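Local coordinates for PUA domain-containing protein (Pyrococcus horikoshii, PDB 3D79) that is of unknown function but carries a PUA domain, a fold generally associated with RNA binding, and so may bind RNA, at residues A[20-32]-A[66-78]. Numbering follows the deposited sequence.
Sequences DVKEIIAQLSQMF and MFIRRKDLIFPLV
The side-chain amide of Gln27 takes the place of a neighbouring strand: it bonds to the outward-turned backbone at the start of strand 73-76, the last strand of the antiparallel sheet in the pre-PUA-like domain, and in the turn just before it. Edge strands leave peptide groups unpaired by their own sheet, and here a helix packed on that sheet supplies partners through one glutamine. OE1 of Gln27 accepts from Ile74 N at 3.0 Å, the N-H pointing almost straight at it (166°), while Gln27 NE2 donates to Asp72 O, lying in that carbonyl's plane. A water bridges the same OE1 to Ile74 O, so that both polar backbone atoms of Ile74 are engaged. The Gln27 chain runs extended beyond CG (chi2 179°), which carries the amide across from the helix, and the two bonds fix its flip. Without the amide, as with an alanine here, Ile74 N and Asp72 O would probably lose these mates and a gap would open beside Ile74 CG1.

Beside the amide, an apolar layer joins helix to sheet. Ile74, its CG1 set between backbone N and carbonyl carbon (chi1 60°), sends CD1 to within 3.6 Å of Leu28 CD2, and Ile24 crosses it at about a right angle. Ile24 CG2 also lies over one face of the Phe67 ring, whereas Leu28 CD1 meets Phe67 CZ at 3.6 Å; helix 34-40 backs Leu28 through Ala37 and Met40. Near the N-terminal end of the helix, Asp20 and Arg69 form only a long salt bridge, the stronger partner of Arg69 being Glu57. Toward the helix C-terminus, Phe32 sets its ring edge against Pro76 CD. Beside it is a Met-aromatic contact, with Met31 SD in the plane of the Phe75 ring, 3.6 Å from Phe75 CD1.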
# COMPACT_ATOMS: atom_id res chain seq x y z
N ASP A 20 13.83 -13.91 5.38
CA ASP A 20 13.12 -12.64 5.23
C ASP A 20 12.18 -12.64 4.02
O ASP A 20 11.07 -12.12 4.10
CB ASP A 20 14.10 -11.47 5.19
CG ASP A 20 14.73 -11.18 6.55
OD1 ASP A 20 14.42 -11.89 7.53
OD2 ASP A 20 15.55 -10.24 6.63
N VAL A 21 12.63 -13.23 2.91
CA VAL A 21 11.78 -13.35 1.71
C VAL A 21 10.50 -14.12 2.04
O VAL A 21 9.39 -13.69 1.69
CB VAL A 21 12.54 -14.02 0.53
CG1 VAL A 21 11.60 -14.31 -0.64
CG2 VAL A 21 13.70 -13.14 0.07
N LYS A 22 10.64 -15.24 2.74
CA LYS A 22 9.50 -16.06 3.11
C LYS A 22 8.53 -15.30 4.03
O LYS A 22 7.32 -15.44 3.90
CB LYS A 22 9.95 -17.37 3.73
CG LYS A 22 10.57 -18.32 2.71
CD LYS A 22 10.96 -19.64 3.34
CE LYS A 22 11.54 -20.59 2.30
NZ LYS A 22 11.95 -21.88 2.94
N GLU A 23 9.08 -14.50 4.93
CA GLU A 23 8.23 -13.71 5.83
C GLU A 23 7.46 -12.62 5.07
O GLU A 23 6.31 -12.35 5.40
CB GLU A 23 9.04 -13.13 7.00
CG GLU A 23 8.21 -12.44 8.11
CD GLU A 23 6.95 -13.20 8.57
OE1 GLU A 23 6.99 -14.44 8.76
OE2 GLU A 23 5.92 -12.52 8.78
N ILE A 24 8.08 -12.02 4.06
CA ILE A 24 7.38 -11.05 3.22
C ILE A 24 6.22 -11.74 2.50
O ILE A 24 5.09 -11.25 2.49
CB ILE A 24 8.32 -10.31 2.23
CG1 ILE A 24 9.30 -9.41 2.99
CG2 ILE A 24 7.50 -9.48 1.22
CD1 ILE A 24 10.39 -8.77 2.13
N ILE A 25 6.49 -12.91 1.91
CA ILE A 25 5.44 -13.68 1.24
C ILE A 25 4.28 -13.98 2.20
O ILE A 25 3.11 -13.83 1.84
CB ILE A 25 6.01 -14.99 0.65
CG1 ILE A 25 6.96 -14.66 -0.50
CG2 ILE A 25 4.88 -15.91 0.17
CD1 ILE A 25 7.79 -15.85 -0.98
N ALA A 26 4.62 -14.40 3.42
CA ALA A 26 3.62 -14.69 4.44
C ALA A 26 2.74 -13.46 4.73
O ALA A 26 1.52 -13.56 4.76
CB ALA A 26 4.30 -15.17 5.70
N GLN A 27 3.38 -12.31 4.90
CA GLN A 27 2.67 -11.06 5.16
C GLN A 27 1.74 -10.68 4.01
O GLN A 27 0.57 -10.37 4.23
CB GLN A 27 3.65 -9.92 5.45
CG GLN A 27 4.33 -10.01 6.81
CD GLN A 27 5.30 -8.87 7.06
OE1 GLN A 27 5.00 -7.71 6.79
NE2 GLN A 27 6.47 -9.20 7.60
N LEU A 28 2.25 -10.73 2.78
CA LEU A 28 1.46 -10.41 1.60
C LEU A 28 0.28 -11.36 1.43
O LEU A 28 -0.83 -10.93 1.10
CB LEU A 28 2.34 -10.44 0.34
CG LEU A 28 3.43 -9.38 0.20
CD1 LEU A 28 4.35 -9.75 -0.94
CD2 LEU A 28 2.83 -7.98 -0.01
N SER A 29 0.52 -12.64 1.68
CA SER A 29 -0.53 -13.65 1.56
C SER A 29 -1.67 -13.42 2.55
O SER A 29 -2.84 -13.59 2.21
CB SER A 29 0.05 -15.06 1.72
OG SER A 29 0.94 -15.35 0.64
N GLN A 30 -1.33 -13.01 3.77
CA GLN A 30 -2.35 -12.70 4.76
C GLN A 30 -3.17 -11.49 4.35
O GLN A 30 -4.40 -11.49 4.47
CB GLN A 30 -1.73 -12.47 6.14
CG GLN A 30 -2.77 -12.30 7.23
CD GLN A 30 -2.16 -11.94 8.57
OE1 GLN A 30 -1.55 -10.89 8.71
NE2 GLN A 30 -2.34 -12.82 9.56
N MET A 31 -2.49 -10.46 3.85
CA MET A 31 -3.13 -9.20 3.50
C MET A 31 -3.97 -9.29 2.22
O MET A 31 -5.11 -8.81 2.19
CB MET A 31 -2.09 -8.10 3.36
CG MET A 31 -1.37 -7.76 4.66
SD MET A 31 -0.35 -6.29 4.52
CE MET A 31 1.00 -6.88 3.47
N PHE A 32 -3.41 -9.90 1.18
CA PHE A 32 -4.02 -9.87 -0.16
C PHE A 32 -4.56 -11.20 -0.66
O PHE A 32 -5.23 -11.25 -1.70
CB PHE A 32 -3.01 -9.34 -1.17
CG PHE A 32 -2.57 -7.94 -0.91
CD1 PHE A 32 -3.43 -6.87 -1.16
CD2 PHE A 32 -1.31 -7.67 -0.40
CE1 PHE A 32 -3.04 -5.56 -0.91
CE2 PHE A 32 -0.90 -6.36 -0.15
CZ PHE A 32 -1.77 -5.31 -0.40
N MET A 66 9.43 -2.65 -4.93
CA MET A 66 8.13 -3.27 -4.71
C MET A 66 7.48 -2.89 -3.39
O MET A 66 6.28 -2.61 -3.35
CB MET A 66 8.22 -4.80 -4.83
CG MET A 66 8.24 -5.31 -6.27
SD MET A 66 6.77 -4.89 -7.22
CE MET A 66 5.51 -5.79 -6.32
N PHE A 67 8.26 -2.90 -2.30
CA PHE A 67 7.68 -2.72 -0.97
C PHE A 67 8.39 -1.68 -0.13
O PHE A 67 9.60 -1.45 -0.28
CB PHE A 67 7.68 -4.03 -0.18
CG PHE A 67 7.27 -5.22 -0.99
CD1 PHE A 67 5.96 -5.35 -1.43
CD2 PHE A 67 8.20 -6.19 -1.32
CE1 PHE A 67 5.58 -6.46 -2.20
CE2 PHE A 67 7.83 -7.30 -2.08
CZ PHE A 67 6.52 -7.43 -2.54
N ILE A 68 7.62 -1.08 0.77
CA ILE A 68 8.16 -0.29 1.88
C ILE A 68 8.38 -1.24 3.05
O ILE A 68 7.59 -2.17 3.25
CB ILE A 68 7.19 0.87 2.27
CG1 ILE A 68 7.91 1.93 3.12
CG2 ILE A 68 5.93 0.35 2.97
CD1 ILE A 68 7.17 3.27 3.11
N ARG A 69 9.45 -1.05 3.80
CA ARG A 69 9.60 -1.77 5.05
C ARG A 69 9.81 -0.79 6.19
O ARG A 69 10.65 0.11 6.11
CB ARG A 69 10.72 -2.82 5.00
CG ARG A 69 10.79 -3.66 6.29
CD ARG A 69 11.61 -4.94 6.12
NE ARG A 69 13.04 -4.68 5.97
CZ ARG A 69 13.96 -5.63 5.86
NH1 ARG A 69 13.62 -6.91 5.90
NH2 ARG A 69 15.24 -5.30 5.73
N ARG A 70 8.97 -0.94 7.22
CA ARG A 70 9.10 -0.22 8.47
C ARG A 70 9.28 -1.28 9.54
O ARG A 70 8.37 -2.08 9.78
CB ARG A 70 7.84 0.61 8.73
CG ARG A 70 7.71 1.83 7.84
CD ARG A 70 8.26 3.08 8.51
NE ARG A 70 8.47 4.17 7.55
CZ ARG A 70 7.61 5.15 7.32
NH1 ARG A 70 7.91 6.08 6.42
NH2 ARG A 70 6.46 5.20 7.97
N LYS A 71 10.45 -1.27 10.17
CA LYS A 71 10.95 -2.37 11.02
C LYS A 71 10.91 -3.73 10.32
O LYS A 71 11.75 -4.00 9.45
CB LYS A 71 10.34 -2.38 12.44
CG LYS A 71 8.89 -1.89 12.58
CD LYS A 71 7.87 -3.03 12.69
CE LYS A 71 7.54 -3.38 14.15
NZ LYS A 71 8.66 -4.09 14.86
N ASP A 72 9.96 -4.59 10.68
CA ASP A 72 9.85 -5.89 10.05
C ASP A 72 8.57 -6.04 9.23
O ASP A 72 8.29 -7.13 8.70
CB ASP A 72 9.98 -7.02 11.08
CG ASP A 72 8.77 -7.14 12.00
OD1 ASP A 72 8.45 -8.27 12.42
OD2 ASP A 72 8.15 -6.10 12.30
N LEU A 73 7.82 -4.95 9.09
CA LEU A 73 6.54 -4.99 8.37
C LEU A 73 6.63 -4.35 6.99
O LEU A 73 7.20 -3.27 6.84
CB LEU A 73 5.43 -4.31 9.19
CG LEU A 73 5.05 -4.91 10.55
CD1 LEU A 73 3.92 -4.10 11.17
CD2 LEU A 73 4.66 -6.37 10.44
N ILE A 74 6.05 -5.02 6.00
CA ILE A 74 6.10 -4.55 4.62
C ILE A 74 4.72 -4.23 4.06
O ILE A 74 3.69 -4.70 4.56
CB ILE A 74 6.85 -5.56 3.68
CG1 ILE A 74 6.17 -6.93 3.66
CG2 ILE A 74 8.31 -5.72 4.10
CD1 ILE A 74 5.03 -7.05 2.68
N PHE A 75 4.71 -3.44 2.99
CA PHE A 75 3.50 -3.16 2.23
C PHE A 75 3.90 -2.68 0.84
O PHE A 75 4.94 -2.05 0.69
CB PHE A 75 2.63 -2.11 2.92
CG PHE A 75 1.19 -2.13 2.48
CD1 PHE A 75 0.35 -3.18 2.85
CD2 PHE A 75 0.67 -1.11 1.68
CE1 PHE A 75 -0.97 -3.22 2.44
CE2 PHE A 75 -0.65 -1.14 1.27
CZ PHE A 75 -1.48 -2.19 1.65
N PRO A 76 3.09 -3.00 -0.19
CA PRO A 76 3.44 -2.48 -1.52
C PRO A 76 3.61 -0.96 -1.59
O PRO A 76 2.85 -0.21 -0.97
CB PRO A 76 2.24 -2.91 -2.39
CG PRO A 76 1.72 -4.12 -1.71
CD PRO A 76 1.89 -3.86 -0.24
N LEU A 77 4.60 -0.52 -2.35
CA LEU A 77 4.79 0.90 -2.66
C LEU A 77 3.68 1.41 -3.56
O LEU A 77 3.01 0.63 -4.25
CB LEU A 77 6.13 1.12 -3.36
CG LEU A 77 7.40 0.84 -2.56
CD1 LEU A 77 8.59 0.79 -3.48
CD2 LEU A 77 7.61 1.87 -1.45
N VAL A 78 3.49 2.73 -3.57
CA VAL A 78 2.50 3.34 -4.47
C VAL A 78 2.84 3.04 -5.94
O VAL A 78 1.94 2.73 -6.72
CB VAL A 78 2.31 4.87 -4.20
CG1 VAL A 78 1.30 5.47 -5.18
CG2 VAL A 78 1.82 5.09 -2.78
O HOH W 1 2.74 -6.24 6.66